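PDB 3TT2: GCN5-related N-acetyltransferase from Sphaerobacter thermophilus, which probably transfers an acyl group, most likely acetyl from acetyl-coenzyme A, as other enzymes of the GNAT superfamily do. Local coordinates for residues Ile263-Ala266 against Leu267-Val271; Gly273-Arg277 against Arg278-Glu282; Arg297-Arg301 against Ala302-Val306. All blocks are in the same frame, centred on the assembly; numbering follows the deposited sequence.

Overall arrangement
Interactions 1 and 2 share helix 263-278: interaction 1 is its first turns and interaction 2 its C-terminal end, with the centres about 14 Å apart. Interaction 3, the end of helix 297-301, packs against interaction 1, their centres about 11 Å apart. There Leu-268 CD1 meets Met-304 CE at 3.4 Å, and Leu-265 and Ala-264 meet Ala-302 and Leu-298. Interactions 2 and 3 do not touch, their nearest atoms being about 8 Å apart, yet both helices end in a Schellman motif. The sulfate, probably from the crystallisation liquor, sits at a helix start that in GNAT relatives receives the coenzyme A pyrophosphate and may mark the cofactor site; Ala-264 bonds it weakly, and the Leu-298 side chain lies about 5 Å from a sulfate.

Interaction 1 of 3, residues Ile263-Ala266 against Leu267-Val271; sequences IALA and LLQEV. With SO4 (sulfate ion), chain B.
Leu-265 and Gln-269 meet one turn apart on the helix, their side chains crossing at a slant, with Leu-265 CG 3.9 Å from Gln-269 CD. The glutamine lays its amide carbon against a partly exposed leucine, its CB and CG passing Leu-265 O. Replacing it by an alanine would probably strip that cover from one flank of Leu-265 and leave the leucine more mobile. On another side of the helix Ile-263 and Leu-267 run side by side, Ile-263 CG2 standing 4.2 Å from Leu-267 CD1; the isoleucine branch reaches there because CG2 is anti to the backbone N. These branched chains suit a face that lies on strands 223-228 and 233-243. Holding the rows in place are i to i+4 backbone bonds, such as Leu-268 N to Ala-264 O at 2.9 Å, N-H...O angle 163°. Glu-270 is tied through OE2 to Trp-169. At the start of the helix Ala-264 N gives a weak bond to sulfate O1, 3.3 Å away, and Gly-260 N binds the same ion. Alanine is small enough to sit beside the anion. Amides at a helix start probably stabilise its charge, consistent with the way GNAT enzymes receive the coenzyme A pyrophosphate.

Interaction 2 of 3, residues Gly273-Arg277 against Arg278-Glu282; sequences GVYYR and RGVRE
Tyr-275 turns its CG anti to its own carbonyl carbon (chi1 -84°), which sets its ring alongside Val-280, the two side chains pointing the same way. The contact is made by ring atom CD1, 3.8 Å from Val-280 CB, with both valine methyls close by; a beta-branched residue can offer all three carbons to one ring corner. Arg-278 takes the other course: with CG anti to the backbone N (chi1 -171°) its chain leaves the helix end, CB passing the carbonyl oxygens of Val-274 and Tyr-275. Its guanidinium forms salt bridges with Asp-219 and Glu-221.

Between these residues the helix closes in a Schellman motif. Val-280 N reaches back to Tyr-275 O at 2.9 Å, and Gly-279 N approaches Tyr-276 O at 3.0 Å from well above the carbonyl plane. Arg-278 N makes weak bonds to Val-274 O and Tyr-275 O. Gly-279 turns the chain with a phi of 92°, where a CB would jam against the preceding carbonyl oxygen, so the residue lacking one fits.

Tyr-275 and Val-280 are the apolar pair that commonly spans this motif, here with Leu-222 also touching the tyrosine side chain. The tyrosine's hydroxyl is bonded to Gln-241 O, fixing the far end of the ring. Carbonyls at the helix end gain amide donors, and the Arg-278 charge, balanced by both carboxylates, probably ties this end to the loop before strand 223-228.

Interaction 3 of 3, residues Arg297-Arg301 against Ala302-Val306; sequences RLYRR and AGMHV
Arg-300 and Tyr-299 receive the returning backbone as the short helix ends: Gly-303 N bonds to Arg-300 O at 2.9 Å from well above the carbonyl plane, and Met-304 N to Tyr-299 O at 3.0 Å.

Met-304, modelled as selenomethionine, lies beside Tyr-299 with both side chains pointing the same way. Its chain bends at the last torsion (chi3 -62°), swinging CE back to the ring edge, near the ring plane and 3.4 Å from Tyr-299 CD1. The selenium stands 5.5 Å from the ring centroid, 83° off the normal, an edge-on Met-aromatic contact. A long flexible chain can fold to the ring in this way where a branched one would be stiffer.

This is a Schellman motif with its usual apolar pair, and it hands the chain to strand 305-316. Gly-303, with a phi of 100°, turns the chain out of the helix; any CB at these angles would press on the carbonyl oxygen before it. Ala-302 N adds weak bonds to Leu-298 O and Tyr-299 O, and the CA-H of Arg-300 points almost straight at Met-304 O, 3.5 Å from CA. Strand 305-316 lies between strands 125-132 and 148-159, consistent with an exchange of C-terminal strands between two GNAT-like halves.

Leu-298 CD2 sits 3.6 Å above one face of the Tyr-299 ring, displaced toward its rim, while Leu-285 and Val-287 of strand 282-290 also touch the residue. Met-304 is buried against Met-156 and Ile-158 of strand 148-159. Ala-302, small enough for close approach, lies against Leu-265 and Leu-268 of helix 263-278. On the exposed side Arg-301 runs extended from CG to NE, and Arg-297 CB lies 3.8 Å above one face of the Arg-301 guanidinium, toward its rim.

Interaction 1 of 3, residues Ile263-Ala266 against Leu267-Val271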
loop_
_atom_site.group_PDB
_atom_site.type_symbol
_atom_site.label_atom_id
_atom_site.label_comp_id
_atom_site.label_asym_id
_atom_site.label_seq_id
_atom_site.Cartn_x
_atom_site.Cartn_y
_atom_site.Cartn_z
ATOM N N ILE A 263 -2.644 4.938 -23.466
ATOM C CA ILE A 263 -3.407 3.770 -23.037
ATOM C C ILE A 263 -3.743 3.734 -21.522
ATOM O O ILE A 263 -4.816 3.288 -21.127
ATOM C CB ILE A 263 -2.686 2.472 -23.457
ATOM C CG1 ILE A 263 -2.766 2.279 -24.971
ATOM C CG2 ILE A 263 -3.272 1.256 -22.752
ATOM C CD1 ILE A 263 -1.722 1.315 -25.492
ATOM N N ALA A 264 -2.825 4.195 -20.681
ATOM C CA ALA A 264 -3.054 4.193 -19.244
ATOM C C ALA A 264 -4.203 5.145 -18.898
ATOM O O ALA A 264 -5.091 4.795 -18.132
ATOM C CB ALA A 264 -1.799 4.590 -18.518
ATOM N N LEU A 265 -4.197 6.337 -19.487
ATOM C CA LEU A 265 -5.303 7.277 -19.314
ATOM C C LEU A 265 -6.662 6.717 -19.750
ATOM O O LEU A 265 -7.648 6.884 -19.049
ATOM C CB LEU A 265 -5.034 8.577 -20.048
ATOM C CG LEU A 265 -6.051 9.662 -19.743
ATOM C CD1 LEU A 265 -6.032 9.896 -18.268
ATOM C CD2 LEU A 265 -5.709 10.951 -20.478
ATOM N N ALA A 266 -6.716 6.052 -20.897
ATOM C CA ALA A 266 -7.939 5.384 -21.315
ATOM C C ALA A 266 -8.323 4.318 -20.317
ATOM O O ALA A 266 -9.503 4.197 -19.973
ATOM C CB ALA A 266 -7.780 4.768 -22.683
ATOM N N LEU A 267 -7.347 3.530 -19.858
ATOM C CA LEU A 267 -7.656 2.463 -18.899
ATOM C C LEU A 267 -8.281 3.045 -17.634
ATOM O O LEU A 267 -9.300 2.569 -17.174
ATOM C CB LEU A 267 -6.438 1.617 -18.534
ATOM C CG LEU A 267 -6.195 0.467 -19.504
ATOM C CD1 LEU A 267 -4.862 -0.214 -19.210
ATOM C CD2 LEU A 267 -7.323 -0.528 -19.477
ATOM N N LEU A 268 -7.668 4.091 -17.102
ATOM C CA LEU A 268 -8.142 4.689 -15.887
ATOM C C LEU A 268 -9.535 5.275 -16.085
ATOM O O LEU A 268 -10.437 5.000 -15.302
ATOM C CB LEU A 268 -7.162 5.752 -15.395
ATOM C CG LEU A 268 -5.978 5.242 -14.572
ATOM C CD1 LEU A 268 -5.113 6.411 -14.105
ATOM C CD2 LEU A 268 -6.424 4.392 -13.387
ATOM N N GLN A 269 -9.705 6.072 -17.132
ATOM C CA GLN A 269 -10.998 6.691 -17.426
ATOM C C GLN A 269 -12.115 5.649 -17.570
ATOM O O GLN A 269 -13.218 5.836 -17.047
ATOM C CB GLN A 269 -10.910 7.583 -18.665
ATOM C CG GLN A 269 -10.184 8.891 -18.414
ATOM C CD GLN A 269 -9.969 9.734 -19.686
ATOM O OE1 GLN A 269 -9.864 9.206 -20.808
ATOM N NE2 GLN A 269 -9.901 11.061 -19.504
ATOM N N GLU A 270 -11.821 4.547 -18.256
ATOM C CA GLU A 270 -12.773 3.445 -18.367
ATOM C C GLU A 270 -13.128 2.783 -17.015
ATOM O O GLU A 270 -14.310 2.521 -16.748
ATOM C CB GLU A 270 -12.281 2.409 -19.372
ATOM C CG GLU A 270 -13.271 1.297 -19.674
ATOM C CD GLU A 270 -14.131 1.549 -20.906
ATOM O OE1 GLU A 270 -15.333 1.213 -20.854
ATOM O OE2 GLU A 270 -13.617 2.063 -21.924
ATOM N N VAL A 271 -12.118 2.526 -16.176
ATOM C CA VAL A 271 -12.335 1.930 -14.850
ATOM C C VAL A 271 -13.195 2.847 -13.996
ATOM O O VAL A 271 -14.089 2.394 -13.297
ATOM C CB VAL A 271 -11.021 1.635 -14.098
ATOM C CG1 VAL A 271 -11.298 0.848 -12.872
ATOM C CG2 VAL A 271 -10.151 0.807 -14.935
HETATM S S SO4 B . 1.448 5.202 -21.073
HETATM O O1 SO4 B . 0.283 4.720 -21.800
HETATM O O2 SO4 B . 1.249 6.546 -20.595
HETATM O O3 SO4 B . 1.761 4.316 -19.952
HETATM O O4 SO4 B . 2.583 5.283 -21.983
#

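Interaction 2 of 3, residues Gly273-Arg277 against Arg278-Glu282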
loop_
_atom_site.group_PDB
_atom_site.type_symbol
_atom_site.label_atom_id
_atom_site.label_comp_id
_atom_site.label_asym_id
_atom_site.label_seq_id
_atom_site.Cartn_x
_atom_site.Cartn_y
_atom_site.Cartn_z
ATOM N N GLY A 273 -15.407 4.873 -15.089
ATOM C CA GLY A 273 -16.764 4.821 -15.570
ATOM C C GLY A 273 -17.494 3.650 -14.957
ATOM O O GLY A 273 -18.643 3.777 -14.577
ATOM N N VAL A 274 -16.820 2.510 -14.851
ATOM C CA VAL A 274 -17.423 1.320 -14.260
ATOM C C VAL A 274 -17.791 1.548 -12.792
ATOM O O VAL A 274 -18.877 1.162 -12.345
ATOM C CB VAL A 274 -16.485 0.121 -14.345
ATOM C CG1 VAL A 274 -17.011 -1.005 -13.497
ATOM C CG2 VAL A 274 -16.308 -0.322 -15.788
ATOM N N TYR A 275 -16.885 2.190 -12.057
ATOM C CA TYR A 275 -17.118 2.516 -10.658
ATOM C C TYR A 275 -18.263 3.491 -10.544
ATOM O O TYR A 275 -19.114 3.381 -9.647
ATOM C CB TYR A 275 -15.889 3.172 -10.032
ATOM C CG TYR A 275 -14.833 2.226 -9.532
ATOM C CD1 TYR A 275 -15.087 1.360 -8.479
ATOM C CD2 TYR A 275 -13.567 2.229 -10.085
ATOM C CE1 TYR A 275 -14.104 0.492 -8.014
ATOM C CE2 TYR A 275 -12.591 1.375 -9.638
ATOM C CZ TYR A 275 -12.858 0.501 -8.607
ATOM O OH TYR A 275 -11.860 -0.337 -8.162
ATOM N N TYR A 276 -18.262 4.474 -11.437
ATOM C CA TYR A 276 -19.257 5.516 -11.342
ATOM C C TYR A 276 -20.623 4.927 -11.583
ATOM O O TYR A 276 -21.551 5.182 -10.839
ATOM C CB TYR A 276 -19.012 6.652 -12.320
ATOM C CG TYR A 276 -20.166 7.630 -12.334
ATOM C CD1 TYR A 276 -20.315 8.584 -11.312
ATOM C CD2 TYR A 276 -21.133 7.593 -13.346
ATOM C CE1 TYR A 276 -21.390 9.477 -11.308
ATOM C CE2 TYR A 276 -22.210 8.485 -13.347
ATOM C CZ TYR A 276 -22.323 9.415 -12.327
ATOM O OH TYR A 276 -23.365 10.286 -12.326
ATOM N N ARG A 277 -20.758 4.114 -12.614
ATOM C CA ARG A 277 -22.103 3.683 -12.933
ATOM C C ARG A 277 -22.529 2.490 -12.069
ATOM O O ARG A 277 -23.664 2.039 -12.103
ATOM C CB ARG A 277 -22.304 3.556 -14.453
ATOM C CG ARG A 277 -21.973 2.250 -15.079
ATOM C CD ARG A 277 -21.950 2.465 -16.590
ATOM N NE ARG A 277 -20.655 2.970 -17.049
ATOM C CZ ARG A 277 -19.642 2.192 -17.426
ATOM N NH1 ARG A 277 -19.770 0.863 -17.421
ATOM N NH2 ARG A 277 -18.504 2.743 -17.814
ATOM N N ARG A 278 -21.587 2.031 -11.260
ATOM C CA ARG A 278 -21.818 1.104 -10.151
ATOM C C ARG A 278 -22.243 1.795 -8.841
ATOM O O ARG A 278 -22.766 1.159 -7.913
ATOM C CB ARG A 278 -20.504 0.396 -9.902
ATOM C CG ARG A 278 -20.527 -0.722 -8.964
ATOM C CD ARG A 278 -19.731 -1.809 -9.613
ATOM N NE ARG A 278 -19.002 -2.608 -8.645
ATOM C CZ ARG A 278 -18.297 -3.683 -8.967
ATOM N NH1 ARG A 278 -18.237 -4.095 -10.231
ATOM N NH2 ARG A 278 -17.655 -4.348 -8.024
ATOM N N GLY A 279 -21.986 3.096 -8.760
ATOM C CA GLY A 279 -22.312 3.883 -7.584
ATOM C C GLY A 279 -21.215 4.006 -6.532
ATOM O O GLY A 279 -21.478 4.428 -5.391
ATOM N N VAL A 280 -19.981 3.641 -6.886
ATOM C CA VAL A 280 -18.878 3.804 -5.931
ATOM C C VAL A 280 -18.385 5.244 -5.947
ATOM O O VAL A 280 -18.001 5.763 -6.992
ATOM C CB VAL A 280 -17.718 2.851 -6.198
ATOM C CG1 VAL A 280 -16.535 3.234 -5.364
ATOM C CG2 VAL A 280 -18.131 1.428 -5.891
ATOM N N ARG A 281 -18.416 5.898 -4.794
ATOM C CA ARG A 281 -18.134 7.319 -4.760
ATOM C C ARG A 281 -16.646 7.617 -4.824
ATOM O O ARG A 281 -16.225 8.523 -5.534
ATOM C CB ARG A 281 -18.766 7.971 -3.534
ATOM C CG ARG A 281 -18.494 9.444 -3.446
ATOM C CD ARG A 281 -19.669 10.179 -2.880
ATOM N NE ARG A 281 -19.462 11.627 -2.900
ATOM C CZ ARG A 281 -18.921 12.308 -1.897
ATOM N NH1 ARG A 281 -18.527 11.664 -0.804
ATOM N NH2 ARG A 281 -18.784 13.629 -1.982
ATOM N N GLU A 282 -15.854 6.847 -4.092
ATOM C CA GLU A 282 -14.446 7.156 -3.979
ATOM C C GLU A 282 -13.563 6.022 -4.449
ATOM O O GLU A 282 -13.749 4.865 -4.065
ATOM C CB GLU A 282 -14.086 7.542 -2.548
ATOM C CG GLU A 282 -14.746 8.824 -2.104
ATOM C CD GLU A 282 -14.609 9.094 -0.610
ATOM O OE1 GLU A 282 -13.916 8.315 0.090
ATOM O OE2 GLU A 282 -15.203 10.098 -0.139
#

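Interaction 3 of 3, residues Arg297-Arg301 against Ala302-Val306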
loop_
_atom_site.group_PDB
_atom_site.type_symbol
_atom_site.label_atom_id
_atom_site.label_comp_id
_atom_site.label_asym_id
_atom_site.label_seq_id
_atom_site.Cartn_x
_atom_site.Cartn_y
_atom_site.Cartn_z
ATOM N N ARG A 297 2.038 12.892 -14.764
ATOM C CA ARG A 297 0.918 13.709 -15.217
ATOM C C ARG A 297 -0.307 12.844 -15.523
ATOM O O ARG A 297 -1.424 13.342 -15.524
ATOM C CB ARG A 297 1.304 14.595 -16.407
ATOM C CG ARG A 297 2.219 15.764 -16.030
ATOM C CD ARG A 297 2.416 16.699 -17.209
ATOM N NE ARG A 297 3.466 17.682 -16.959
ATOM C CZ ARG A 297 3.271 18.880 -16.425
ATOM N NH1 ARG A 297 2.053 19.263 -16.073
ATOM N NH2 ARG A 297 4.296 19.696 -16.241
ATOM N N LEU A 298 -0.091 11.545 -15.719
ATOM C CA LEU A 298 -1.160 10.591 -15.978
ATOM C C LEU A 298 -2.344 10.719 -15.025
ATOM O O LEU A 298 -3.504 10.711 -15.448
ATOM C CB LEU A 298 -0.613 9.177 -15.831
ATOM C CG LEU A 298 -1.664 8.068 -15.789
ATOM C CD1 LEU A 298 -2.516 8.054 -17.061
ATOM C CD2 LEU A 298 -1.060 6.705 -15.534
ATOM N N TYR A 299 -2.054 10.843 -13.734
ATOM C CA TYR A 299 -3.088 10.688 -12.701
ATOM C C TYR A 299 -3.964 11.919 -12.556
ATOM O O TYR A 299 -5.182 11.823 -12.467
ATOM C CB TYR A 299 -2.450 10.249 -11.384
ATOM C CG TYR A 299 -1.772 8.911 -11.556
ATOM C CD1 TYR A 299 -2.501 7.734 -11.443
ATOM C CD2 TYR A 299 -0.425 8.819 -11.904
ATOM C CE1 TYR A 299 -1.911 6.503 -11.626
ATOM C CE2 TYR A 299 0.179 7.581 -12.110
ATOM C CZ TYR A 299 -0.576 6.426 -11.963
ATOM O OH TYR A 299 -0.032 5.177 -12.137
ATOM N N ARG A 300 -3.341 13.087 -12.579
ATOM C CA ARG A 300 -4.089 14.323 -12.567
ATOM C C ARG A 300 -4.935 14.439 -13.853
ATOM O O ARG A 300 -6.106 14.835 -13.820
ATOM C CB ARG A 300 -3.129 15.483 -12.365
ATOM C CG ARG A 300 -3.721 16.830 -12.601
ATOM C CD ARG A 300 -2.878 17.903 -11.956
ATOM N NE ARG A 300 -3.406 19.230 -12.253
ATOM C CZ ARG A 300 -2.766 20.365 -11.994
ATOM N NH1 ARG A 300 -1.561 20.338 -11.432
ATOM N NH2 ARG A 300 -3.330 21.529 -12.300
ATOM N N ARG A 301 -4.363 14.028 -14.976
ATOM C CA ARG A 301 -5.094 13.992 -16.243
ATOM C C ARG A 301 -6.276 13.033 -16.213
ATOM O O ARG A 301 -7.199 13.202 -16.984
ATOM C CB ARG A 301 -4.166 13.649 -17.417
ATOM C CG ARG A 301 -3.301 14.814 -17.842
ATOM C CD ARG A 301 -2.468 14.498 -19.056
ATOM N NE ARG A 301 -1.616 15.624 -19.421
ATOM C CZ ARG A 301 -0.369 15.498 -19.870
ATOM N NH1 ARG A 301 0.177 14.287 -19.996
ATOM N NH2 ARG A 301 0.339 16.583 -20.176
ATOM N N ALA A 302 -6.243 12.025 -15.345
ATOM C CA ALA A 302 -7.365 11.093 -15.260
ATOM C C ALA A 302 -8.433 11.607 -14.287
ATOM O O ALA A 302 -9.472 10.979 -14.065
ATOM C CB ALA A 302 -6.901 9.693 -14.899
ATOM N N GLY A 303 -8.174 12.780 -13.733
ATOM C CA GLY A 303 -9.148 13.441 -12.891
ATOM C C GLY A 303 -8.852 13.238 -11.425
ATOM O O GLY A 303 -9.649 13.598 -10.550
HETATM N N MSE A 304 -7.701 12.636 -11.152
HETATM C CA MSE A 304 -7.372 12.365 -9.793
HETATM C C MSE A 304 -6.670 13.552 -9.197
HETATM O O MSE A 304 -6.363 14.505 -9.903
HETATM C CB MSE A 304 -6.517 11.130 -9.733
HETATM C CG MSE A 304 -7.315 9.869 -9.561
HETATM SE SE MSE A 304 -6.217 8.307 -9.824
HETATM C CE MSE A 304 -5.782 8.691 -11.661
ATOM N N HIS A 305 -6.405 13.468 -7.898
ATOM C CA HIS A 305 -5.781 14.542 -7.143
ATOM C C HIS A 305 -5.016 13.924 -5.971
ATOM O O HIS A 305 -5.174 12.738 -5.670
ATOM C CB HIS A 305 -6.815 15.539 -6.655
ATOM C CG HIS A 305 -7.650 15.027 -5.527
ATOM N ND1 HIS A 305 -8.782 14.265 -5.725
ATOM C CD2 HIS A 305 -7.507 15.152 -4.185
ATOM C CE1 HIS A 305 -9.302 13.945 -4.554
ATOM N NE2 HIS A 305 -8.545 14.469 -3.606
ATOM N N VAL A 306 -4.152 14.704 -5.340
ATOM C CA VAL A 306 -3.305 14.156 -4.295
ATOM C C VAL A 306 -4.037 14.090 -2.940
ATOM O O VAL A 306 -4.446 15.101 -2.386
ATOM C CB VAL A 306 -1.994 14.980 -4.178
ATOM C CG1 VAL A 306 -1.094 14.453 -3.092
ATOM C CG2 VAL A 306 -1.246 14.958 -5.483
#